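Local coordinates for prophage lambdalm01, antigen B (Listeria monocytogenes, PDB 4ACV), which probably acts as a prophage tail terminator, a hexameric ring protein that would cap the growing phage tail tube and end its assembly, at residues B[62-65]-B[69-72]; B[76-81]-B[115-120]; B[83-86]-B[92-95]. All blocks are in the same frame, centred on the assembly; numbering follows the deposited sequence.

Contact 1 (B[62-65]-B[69-72]); sequences IHHY and QDLA
His64, on strand 55-66, and Asp70, just ahead of helix 71-82, are the nearest backbone neighbours here, their CA atoms 8.8 Å apart. The backbones do not touch. The gap is closed by one side chain from each segment. The two side chains cross at about a right angle, with ring and carboxylate planes 47° apart. His64 NE2 donates to Asp70 OD2 at 2.8 Å, and the bond is nearly straight. The carboxylate oxygen sits at the edge of the imidazole, close to the ring plane. On the acid's side the N-H arrives from above the carboxylate plane, 39° out of it. His64 CG stands anti to the backbone N (chi1 -167°), which puts the ring beside its own carbonyl carbon and within bonding distance of Asp70. ND1 of the same ring bonds to Thr38 OG1 of strand 37-48, so both ring nitrogens are held and ring rotation is restricted. Asp70 is the N-cap of the helix. Its OD1 takes the N-H of Gly73 while OD2 takes the histidine. The nearby acid would probably favour a protonated His64. The contact thus ties the start of helix 71-82 to strand 55-66, with Val74 and Ile77 of the helix packing on the His64 side chain.

Contact 2 (B[76-81]-B[115-120]); sequences MIDTLI and TSFEVS. Unlike the reference sequence in segment 76-81: Met76 (reference Lys).
The Phe117 ring carries Ile81 CG2 over the centre of one face, while Asp78 OD1 approaches it obliquely. This is helix-on-sheet packing in an alpha+beta fold: helix 71-82 lies on the antiparallel sheet and here runs almost parallel to segment 115-120 of strand 110-122. The closest approach of the two segment axes is 10.7 Å. Ile81 CG2 lies 3.9 Å from the centroid of the Phe117 ring and 7° off the ring normal, a CH-pi contact. The other branch of the isoleucine reaches further along the ring, with Ile81 CD1 3.6 Å from Phe117 CE2. Ile81 CG1 is anti to the carbonyl carbon (chi1 -65°), which leaves CG2 anti to the backbone N and puts both branches on the ring. Phe117 also meets the ring of His98, and Ile62 and Leu17 pack on Ile81. The more polar end of the contact is at Asp78 and Thr115. Asp78 OD1 is 3.5 Å from Phe117 CZ, with the carboxylate and ring planes 38° apart. OD2 has weak hydrogen bonds to Gln82 and His98. Thr115 CG2 touches Asp78 OD1 at 3.4 Å, and a water bridges the Thr115 hydroxyl to the same oxygen. That water donates to Asp78 OD1 at 2.6 Å and lies 2.8 Å from Thr115 OG1.

Contact 3 (B[83-86]-B[92-95]); sequences MGFI and KLVA
Leu93 meets Phe85 at about a right angle and brings both of its methyl groups to the same side of the ring. CD2 sits over the centre of the face, 3.9 Å from the Phe85 ring centroid and 10° off the ring normal, a CH-pi contact. CD1 lies beyond the rim near CZ, with Leu93 CD1 3.6 Å from Phe85 CZ. Leu93 CG is anti to the backbone N, and this extends the fork across to the loop. Phe85 CG lies between its own backbone N and carbonyl carbon (chi1 39°), which folds the ring back alongside the main chain. CD2 also touches the loop backbone: Leu93 CD2 is a tight 3.6 Å from Gly84 CA. Gly84 is where the chain leaves helix 71-82, with a positive phi of 99°. The contact is wholly apolar. Beyond Leu93, Val94 and Ala95 form a classic beta bulge opposite Ser120. Leu93 also packs on Val119 and Ile121. Phe85 packs on Ala12, Val13 and Met16 of helix 6-19 and on Val119, so Phe85 lies between helix 6-19 and strand 110-122, in the connection from helix 71-82 to strand 92-99.

Overall arrangement
The three contacts join the stretch around helix 71-82 to one antiparallel sheet. Contact 2 is the buried one, about 5 Å from the chain centre. Contact 1 is a surface contact at the start of the helix, and contact 3 is partly buried beyond its end. Contacts 1 and 3 lie on opposite sides of the chain centre, with centres about 22 Å apart. Chemistry follows position: a histidine-carboxylate hydrogen bond at the surface, mixed apolar and water-mediated contact in the middle, purely apolar packing in the loop. Contact 2 touches both others, through Ile62 on Ile77 and Ile81, and through the strand pairing of Ser120 with Val94 and Ala95.

Contact 1 (B[62-65]-B[69-72])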
ATOM      1  N   ILE B  62       0.143 -22.002   4.695  1.00 18.03           N
ATOM      2  CA  ILE B  62      -0.335 -23.309   4.280  1.00 19.78           C
ATOM      3  C   ILE B  62      -1.671 -23.161   3.575  1.00 22.33           C
ATOM      4  O   ILE B  62      -2.612 -22.609   4.142  1.00 23.61           O
ATOM      5  CB  ILE B  62      -0.503 -24.260   5.465  1.00 26.51           C
ATOM      6  CG1 ILE B  62       0.828 -24.422   6.196  1.00 26.68           C
ATOM      7  CG2 ILE B  62      -1.029 -25.607   4.981  1.00 28.90           C
ATOM      8  CD1 ILE B  62       1.922 -25.024   5.333  1.00 31.63           C
ATOM      9  N   HIS B  63      -1.733 -23.643   2.333  1.00 26.88           N
ATOM     10  CA  HIS B  63      -2.960 -23.647   1.547  1.00 25.16           C
ATOM     11  C   HIS B  63      -3.582 -25.030   1.534  1.00 28.52           C
ATOM     12  O   HIS B  63      -3.022 -25.955   0.964  1.00 29.20           O
ATOM     13  CB  HIS B  63      -2.686 -23.199   0.113  1.00 30.82           C
ATOM     14  CG  HIS B  63      -2.249 -21.776   0.005  1.00 27.35           C
ATOM     15  ND1 HIS B  63      -3.139 -20.734  -0.134  1.00 23.09           N
ATOM     16  CD2 HIS B  63      -1.014 -21.215   0.026  1.00 20.53           C
ATOM     17  CE1 HIS B  63      -2.472 -19.597  -0.206  1.00 26.24           C
ATOM     18  NE2 HIS B  63      -1.183 -19.864  -0.111  1.00 23.00           N
ATOM     19  N   HIS B  64      -4.741 -25.159   2.168  1.00 33.33           N
ATOM     20  CA  HIS B  64      -5.449 -26.434   2.266  1.00 33.80           C
ATOM     21  C   HIS B  64      -6.766 -26.384   1.477  1.00 32.48           C
ATOM     22  O   HIS B  64      -7.746 -25.789   1.930  1.00 28.88           O
ATOM     23  CB  HIS B  64      -5.707 -26.764   3.745  1.00 28.74           C
ATOM     24  CG  HIS B  64      -6.146 -28.173   3.998  1.00 31.06           C
ATOM     25  ND1 HIS B  64      -5.467 -29.269   3.502  1.00 27.42           N
ATOM     26  CD2 HIS B  64      -7.175 -28.671   4.727  1.00 32.95           C
ATOM     27  CE1 HIS B  64      -6.069 -30.376   3.902  1.00 27.11           C
ATOM     28  NE2 HIS B  64      -7.106 -30.042   4.649  1.00 33.31           N
ATOM     29  N   TYR B  65      -6.772 -26.997   0.291  1.00 32.63           N
ATOM     30  CA  TYR B  65      -7.979 -27.085  -0.541  1.00 32.49           C
ATOM     31  C   TYR B  65      -8.662 -28.431  -0.376  1.00 35.69           C
ATOM     32  O   TYR B  65      -8.033 -29.473  -0.521  1.00 40.78           O
ATOM     33  CB  TYR B  65      -7.647 -26.918  -2.022  1.00 33.04           C
ATOM     34  CG  TYR B  65      -7.094 -25.580  -2.415  1.00 29.85           C
ATOM     35  CD1 TYR B  65      -5.747 -25.289  -2.244  1.00 29.31           C
ATOM     36  CD2 TYR B  65      -7.913 -24.611  -2.985  1.00 29.27           C
ATOM     37  CE1 TYR B  65      -5.227 -24.057  -2.622  1.00 29.17           C
ATOM     38  CE2 TYR B  65      -7.405 -23.381  -3.366  1.00 30.30           C
ATOM     39  CZ  TYR B  65      -6.059 -23.109  -3.182  1.00 32.53           C
ATOM     40  OH  TYR B  65      -5.537 -21.888  -3.560  1.00 38.82           O
ATOM     41  N   GLN B  69     -15.640 -28.243   3.949  1.00 37.66           N
ATOM     42  CA  GLN B  69     -15.016 -27.881   5.215  1.00 35.08           C
ATOM     43  C   GLN B  69     -14.257 -29.046   5.834  1.00 35.41           C
ATOM     44  O   GLN B  69     -14.751 -30.167   5.898  1.00 34.06           O
ATOM     45  CB  GLN B  69     -16.042 -27.328   6.204  1.00 31.29           C
ATOM     46  CG  GLN B  69     -16.411 -25.883   5.957  1.00 33.27           C
ATOM     47  CD  GLN B  69     -17.538 -25.396   6.844  1.00 36.94           C
ATOM     48  OE1 GLN B  69     -18.537 -24.873   6.357  1.00 47.87           O
ATOM     49  NE2 GLN B  69     -17.386 -25.565   8.150  1.00 35.52           N
ATOM     50  N   ASP B  70     -13.043 -28.763   6.284  1.00 37.45           N
ATOM     51  CA  ASP B  70     -12.178 -29.785   6.843  1.00 35.84           C
ATOM     52  C   ASP B  70     -11.406 -29.212   8.030  1.00 29.00           C
ATOM     53  O   ASP B  70     -10.202 -28.973   7.951  1.00 28.57           O
ATOM     54  CB  ASP B  70     -11.229 -30.313   5.762  1.00 37.59           C
ATOM     55  CG  ASP B  70     -10.266 -31.361   6.287  1.00 38.41           C
ATOM     56  OD1 ASP B  70     -10.527 -31.908   7.378  1.00 40.41           O
ATOM     57  OD2 ASP B  70      -9.248 -31.641   5.611  1.00 35.81           O
ATOM     58  N   LEU B  71     -12.118 -28.973   9.128  1.00 29.71           N
ATOM     59  CA  LEU B  71     -11.506 -28.436  10.342  1.00 33.54           C
ATOM     60  C   LEU B  71     -10.516 -29.416  10.963  1.00 38.54           C
ATOM     61  O   LEU B  71      -9.470 -29.008  11.480  1.00 39.22           O
ATOM     62  CB  LEU B  71     -12.573 -28.069  11.382  1.00 39.28           C
ATOM     63  CG  LEU B  71     -11.998 -27.611  12.734  1.00 41.91           C
ATOM     64  CD1 LEU B  71     -11.801 -26.108  12.758  1.00 39.87           C
ATOM     65  CD2 LEU B  71     -12.896 -28.030  13.880  1.00 43.36           C
ATOM     66  N   ALA B  72     -10.857 -30.706  10.928  1.00 27.24           N
ATOM     67  CA  ALA B  72      -9.977 -31.739  11.459  1.00 23.74           C
ATOM     68  C   ALA B  72      -8.608 -31.706  10.780  1.00 22.47           C
ATOM     69  O   ALA B  72      -7.585 -31.624  11.449  1.00 25.13           O
ATOM     70  CB  ALA B  72     -10.615 -33.119  11.320  1.00 23.73           C
TER

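Contact 2 (B[76-81]-B[115-120])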
ATOM      1  N   MET B  76      -4.996 -30.444  12.153  1.00 19.92           N
ATOM      2  CA  MET B  76      -3.901 -31.398  12.191  1.00 24.44           C
ATOM      3  C   MET B  76      -2.640 -30.689  11.698  1.00 26.57           C
ATOM      4  O   MET B  76      -1.621 -30.649  12.387  1.00 24.37           O
ATOM      5  CB  MET B  76      -4.219 -32.639  11.350  1.00 28.58           C
ATOM      6  CG  MET B  76      -3.068 -33.650  11.210  1.00 33.75           C
ATOM      7  SD  MET B  76      -3.650 -35.306  10.779  1.00 95.48           S
ATOM      8  CE  MET B  76      -2.234 -36.056   9.994  1.00 34.78           C
ATOM      9  N   ILE B  77      -2.732 -30.099  10.514  1.00 27.34           N
ATOM     10  CA  ILE B  77      -1.599 -29.416   9.928  1.00 23.32           C
ATOM     11  C   ILE B  77      -1.125 -28.316  10.857  1.00 22.33           C
ATOM     12  O   ILE B  77       0.063 -28.204  11.166  1.00 25.22           O
ATOM     13  CB  ILE B  77      -1.973 -28.829   8.561  1.00 25.95           C
ATOM     14  CG1 ILE B  77      -2.224 -29.963   7.558  1.00 26.20           C
ATOM     15  CG2 ILE B  77      -0.879 -27.867   8.080  1.00 24.44           C
ATOM     16  CD1 ILE B  77      -2.850 -29.530   6.235  1.00 20.36           C
ATOM     17  N   ASP B  78      -2.078 -27.512  11.306  1.00 21.49           N
ATOM     18  CA  ASP B  78      -1.794 -26.347  12.122  1.00 20.93           C
ATOM     19  C   ASP B  78      -1.036 -26.732  13.393  1.00 25.31           C
ATOM     20  O   ASP B  78      -0.090 -26.059  13.800  1.00 24.74           O
ATOM     21  CB  ASP B  78      -3.105 -25.672  12.494  1.00 21.59           C
ATOM     22  CG  ASP B  78      -2.908 -24.298  13.073  1.00 30.28           C
ATOM     23  OD1 ASP B  78      -2.805 -23.344  12.285  1.00 29.62           O
ATOM     24  OD2 ASP B  78      -2.878 -24.169  14.317  1.00 35.35           O
ATOM     25  N   THR B  79      -1.458 -27.823  14.019  1.00 22.29           N
ATOM     26  CA  THR B  79      -0.867 -28.254  15.276  1.00 22.06           C
ATOM     27  C   THR B  79       0.531 -28.845  15.088  1.00 26.44           C
ATOM     28  O   THR B  79       1.423 -28.611  15.899  1.00 31.87           O
ATOM     29  CB  THR B  79      -1.775 -29.273  15.985  1.00 25.36           C
ATOM     30  OG1 THR B  79      -3.040 -28.659  16.274  1.00 25.61           O
ATOM     31  CG2 THR B  79      -1.128 -29.767  17.276  1.00 20.03           C
ATOM     32  N   LEU B  80       0.724 -29.614  14.023  1.00 25.39           N
ATOM     33  CA  LEU B  80       2.039 -30.165  13.737  1.00 28.60           C
ATOM     34  C   LEU B  80       3.073 -29.059  13.515  1.00 26.24           C
ATOM     35  O   LEU B  80       4.164 -29.098  14.082  1.00 21.37           O
ATOM     36  CB  LEU B  80       1.985 -31.112  12.539  1.00 23.14           C
ATOM     37  CG  LEU B  80       1.256 -32.423  12.862  1.00 31.01           C
ATOM     38  CD1 LEU B  80       1.036 -33.288  11.614  1.00 22.19           C
ATOM     39  CD2 LEU B  80       1.992 -33.197  13.959  1.00 23.50           C
ATOM     40  N   ILE B  81       2.717 -28.070  12.705  1.00 25.14           N
ATOM     41  CA  ILE B  81       3.623 -26.969  12.409  1.00 28.30           C
ATOM     42  C   ILE B  81       4.022 -26.215  13.689  1.00 31.17           C
ATOM     43  O   ILE B  81       5.194 -25.886  13.882  1.00 25.90           O
ATOM     44  CB  ILE B  81       3.012 -26.010  11.367  1.00 21.86           C
ATOM     45  CG1 ILE B  81       2.834 -26.716  10.020  1.00 24.63           C
ATOM     46  CG2 ILE B  81       3.881 -24.803  11.190  1.00 25.84           C
ATOM     47  CD1 ILE B  81       2.000 -25.921   9.027  1.00 23.93           C
ATOM     48  N   THR B 115      -3.581 -20.556   6.027  1.00 22.19           N
ATOM     49  CA  THR B 115      -3.063 -20.285   7.360  1.00 19.28           C
ATOM     50  C   THR B 115      -1.645 -19.737   7.267  1.00 19.25           C
ATOM     51  O   THR B 115      -0.762 -20.376   6.704  1.00 24.26           O
ATOM     52  CB  THR B 115      -3.038 -21.569   8.202  1.00 23.17           C
ATOM     53  OG1 THR B 115      -4.363 -22.109   8.297  1.00 26.58           O
ATOM     54  CG2 THR B 115      -2.467 -21.286   9.595  1.00 17.79           C
ATOM     55  N   SER B 116      -1.424 -18.559   7.834  1.00 21.63           N
ATOM     56  CA  SER B 116      -0.134 -17.895   7.716  1.00 18.61           C
ATOM     57  C   SER B 116       0.692 -17.958   8.984  1.00 22.94           C
ATOM     58  O   SER B 116       0.214 -17.668  10.086  1.00 27.60           O
ATOM     59  CB  SER B 116      -0.295 -16.449   7.242  1.00 17.73           C
ATOM     60  OG  SER B 116      -0.795 -16.427   5.912  1.00 23.27           O
ATOM     61  N   PHE B 117       1.949 -18.343   8.797  1.00 20.22           N
ATOM     62  CA  PHE B 117       2.903 -18.500   9.887  1.00 19.41           C
ATOM     63  C   PHE B 117       4.111 -17.594   9.761  1.00 20.87           C
ATOM     64  O   PHE B 117       4.514 -17.181   8.664  1.00 21.60           O
ATOM     65  CB  PHE B 117       3.411 -19.943   9.935  1.00 19.01           C
ATOM     66  CG  PHE B 117       2.369 -20.941  10.350  1.00 17.18           C
ATOM     67  CD1 PHE B 117       2.098 -21.159  11.700  1.00 20.21           C
ATOM     68  CD2 PHE B 117       1.667 -21.668   9.400  1.00 15.25           C
ATOM     69  CE1 PHE B 117       1.141 -22.087  12.094  1.00 23.49           C
ATOM     70  CE2 PHE B 117       0.710 -22.599   9.783  1.00 20.78           C
ATOM     71  CZ  PHE B 117       0.447 -22.809  11.132  1.00 22.93           C
ATOM     72  N   GLU B 118       4.691 -17.300  10.911  1.00 19.05           N
ATOM     73  CA  GLU B 118       5.996 -16.676  10.976  1.00 23.87           C
ATOM     74  C   GLU B 118       6.833 -17.515  11.910  1.00 23.19           C
ATOM     75  O   GLU B 118       6.443 -17.756  13.045  1.00 23.27           O
ATOM     76  CB  GLU B 118       5.902 -15.265  11.537  1.00 23.99           C
ATOM     77  CG  GLU B 118       7.258 -14.640  11.779  1.00 26.96           C
ATOM     78  CD  GLU B 118       7.156 -13.237  12.317  1.00 30.83           C
ATOM     79  OE1 GLU B 118       7.094 -13.075  13.556  1.00 34.10           O
ATOM     80  OE2 GLU B 118       7.126 -12.298  11.498  1.00 33.17           O
ATOM     81  N   VAL B 119       7.981 -17.972  11.433  1.00 18.91           N
ATOM     82  CA  VAL B 119       8.894 -18.695  12.298  1.00 18.69           C
ATOM     83  C   VAL B 119      10.180 -17.922  12.507  1.00 23.73           C
ATOM     84  O   VAL B 119      10.701 -17.309  11.584  1.00 21.71           O
ATOM     85  CB  VAL B 119       9.233 -20.100  11.761  1.00 19.61           C
ATOM     86  CG1 VAL B 119       7.974 -20.945  11.678  1.00 21.44           C
ATOM     87  CG2 VAL B 119       9.929 -20.003  10.421  1.00 17.07           C
ATOM     88  N   SER B 120      10.672 -17.960  13.744  1.00 28.35           N
ATOM     89  CA  SER B 120      11.959 -17.387  14.106  1.00 23.33           C
ATOM     90  C   SER B 120      12.992 -18.491  14.237  1.00 29.57           C
ATOM     91  O   SER B 120      12.792 -19.479  14.954  1.00 21.76           O
ATOM     92  CB  SER B 120      11.875 -16.617  15.423  1.00 24.55           C
ATOM     93  OG  SER B 120      11.158 -15.409  15.257  1.00 37.23           O
TER
HETATM   94  O   HOH W   1      -5.006 -23.004  10.896  1.00 24.80           O

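Contact 3 (B[83-86]-B[92-95])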
ATOM      1  N   MET B  83       4.189 -27.474  16.614  1.00 37.52           N
ATOM      2  CA  MET B  83       4.992 -28.390  17.421  1.00 32.61           C
ATOM      3  C   MET B  83       6.455 -28.335  16.991  1.00 33.64           C
ATOM      4  O   MET B  83       7.324 -28.865  17.664  1.00 39.55           O
ATOM      5  CB  MET B  83       4.468 -29.827  17.294  1.00 36.13           C
ATOM      6  CG  MET B  83       3.384 -30.210  18.300  1.00 40.02           C
ATOM      7  SD  MET B  83       2.786 -31.927  18.125  1.00 74.60           S
ATOM      8  CE  MET B  83       4.319 -32.828  17.904  1.00 99.29           C
ATOM      9  N   GLY B  84       6.723 -27.700  15.859  1.00 38.63           N
ATOM     10  CA  GLY B  84       8.089 -27.522  15.412  1.00 36.67           C
ATOM     11  C   GLY B  84       8.527 -28.520  14.365  1.00 33.57           C
ATOM     12  O   GLY B  84       7.798 -29.444  14.009  1.00 32.82           O
ATOM     13  N   PHE B  85       9.737 -28.309  13.866  1.00 33.47           N
ATOM     14  CA  PHE B  85      10.336 -29.155  12.845  1.00 31.31           C
ATOM     15  C   PHE B  85      11.846 -29.059  13.016  1.00 35.83           C
ATOM     16  O   PHE B  85      12.351 -28.019  13.429  1.00 34.58           O
ATOM     17  CB  PHE B  85       9.908 -28.689  11.448  1.00 25.21           C
ATOM     18  CG  PHE B  85       9.833 -27.187  11.300  1.00 30.27           C
ATOM     19  CD1 PHE B  85       8.666 -26.496  11.630  1.00 26.97           C
ATOM     20  CD2 PHE B  85      10.925 -26.462  10.834  1.00 30.86           C
ATOM     21  CE1 PHE B  85       8.586 -25.114  11.487  1.00 27.24           C
ATOM     22  CE2 PHE B  85      10.854 -25.076  10.698  1.00 32.84           C
ATOM     23  CZ  PHE B  85       9.684 -24.401  11.024  1.00 26.58           C
ATOM     24  N   ILE B  86      12.563 -30.145  12.736  1.00 46.34           N
ATOM     25  CA  ILE B  86      14.013 -30.164  12.930  1.00 46.00           C
ATOM     26  C   ILE B  86      14.741 -29.372  11.842  1.00 42.63           C
ATOM     27  O   ILE B  86      14.320 -29.352  10.684  1.00 38.58           O
ATOM     28  CB  ILE B  86      14.590 -31.602  13.019  1.00 45.73           C
ATOM     29  CG1 ILE B  86      14.169 -32.440  11.809  1.00 51.34           C
ATOM     30  CG2 ILE B  86      14.157 -32.282  14.321  1.00 44.90           C
ATOM     31  CD1 ILE B  86      14.979 -32.195  10.547  1.00 52.97           C
ATOM     32  N   LYS B  92      18.462 -23.112  15.416  1.00 39.35           N
ATOM     33  CA  LYS B  92      17.461 -23.445  16.415  1.00 37.93           C
ATOM     34  C   LYS B  92      16.137 -22.747  16.121  1.00 38.07           C
ATOM     35  O   LYS B  92      16.067 -21.520  16.022  1.00 37.09           O
ATOM     36  CB  LYS B  92      17.957 -23.091  17.821  1.00 36.62           C
ATOM     37  N   LEU B  93      15.087 -23.544  15.967  1.00 31.07           N
ATOM     38  CA  LEU B  93      13.761 -22.992  15.793  1.00 25.18           C
ATOM     39  C   LEU B  93      13.336 -22.393  17.127  1.00 32.20           C
ATOM     40  O   LEU B  93      13.166 -23.101  18.120  1.00 32.20           O
ATOM     41  CB  LEU B  93      12.793 -24.078  15.340  1.00 27.46           C
ATOM     42  CG  LEU B  93      11.347 -23.679  15.069  1.00 26.97           C
ATOM     43  CD1 LEU B  93      11.263 -22.824  13.813  1.00 21.18           C
ATOM     44  CD2 LEU B  93      10.494 -24.932  14.938  1.00 25.86           C
ATOM     45  N   VAL B  94      13.172 -21.078  17.145  1.00 33.25           N
ATOM     46  CA  VAL B  94      12.924 -20.356  18.385  1.00 33.19           C
ATOM     47  C   VAL B  94      11.435 -20.181  18.670  1.00 26.33           C
ATOM     48  O   VAL B  94      11.021 -20.160  19.821  1.00 34.36           O
ATOM     49  CB  VAL B  94      13.634 -18.977  18.368  1.00 47.26           C
ATOM     50  CG1 VAL B  94      13.244 -18.150  19.578  1.00 47.13           C
ATOM     51  CG2 VAL B  94      15.135 -19.166  18.311  1.00 48.40           C
ATOM     52  N   ALA B  95      10.632 -20.068  17.623  1.00 22.91           N
ATOM     53  CA  ALA B  95       9.201 -19.829  17.794  1.00 28.01           C
ATOM     54  C   ALA B  95       8.429 -20.004  16.498  1.00 24.48           C
ATOM     55  O   ALA B  95       8.907 -19.646  15.426  1.00 23.44           O
ATOM     56  CB  ALA B  95       8.958 -18.438  18.348  1.00 32.14           C
TER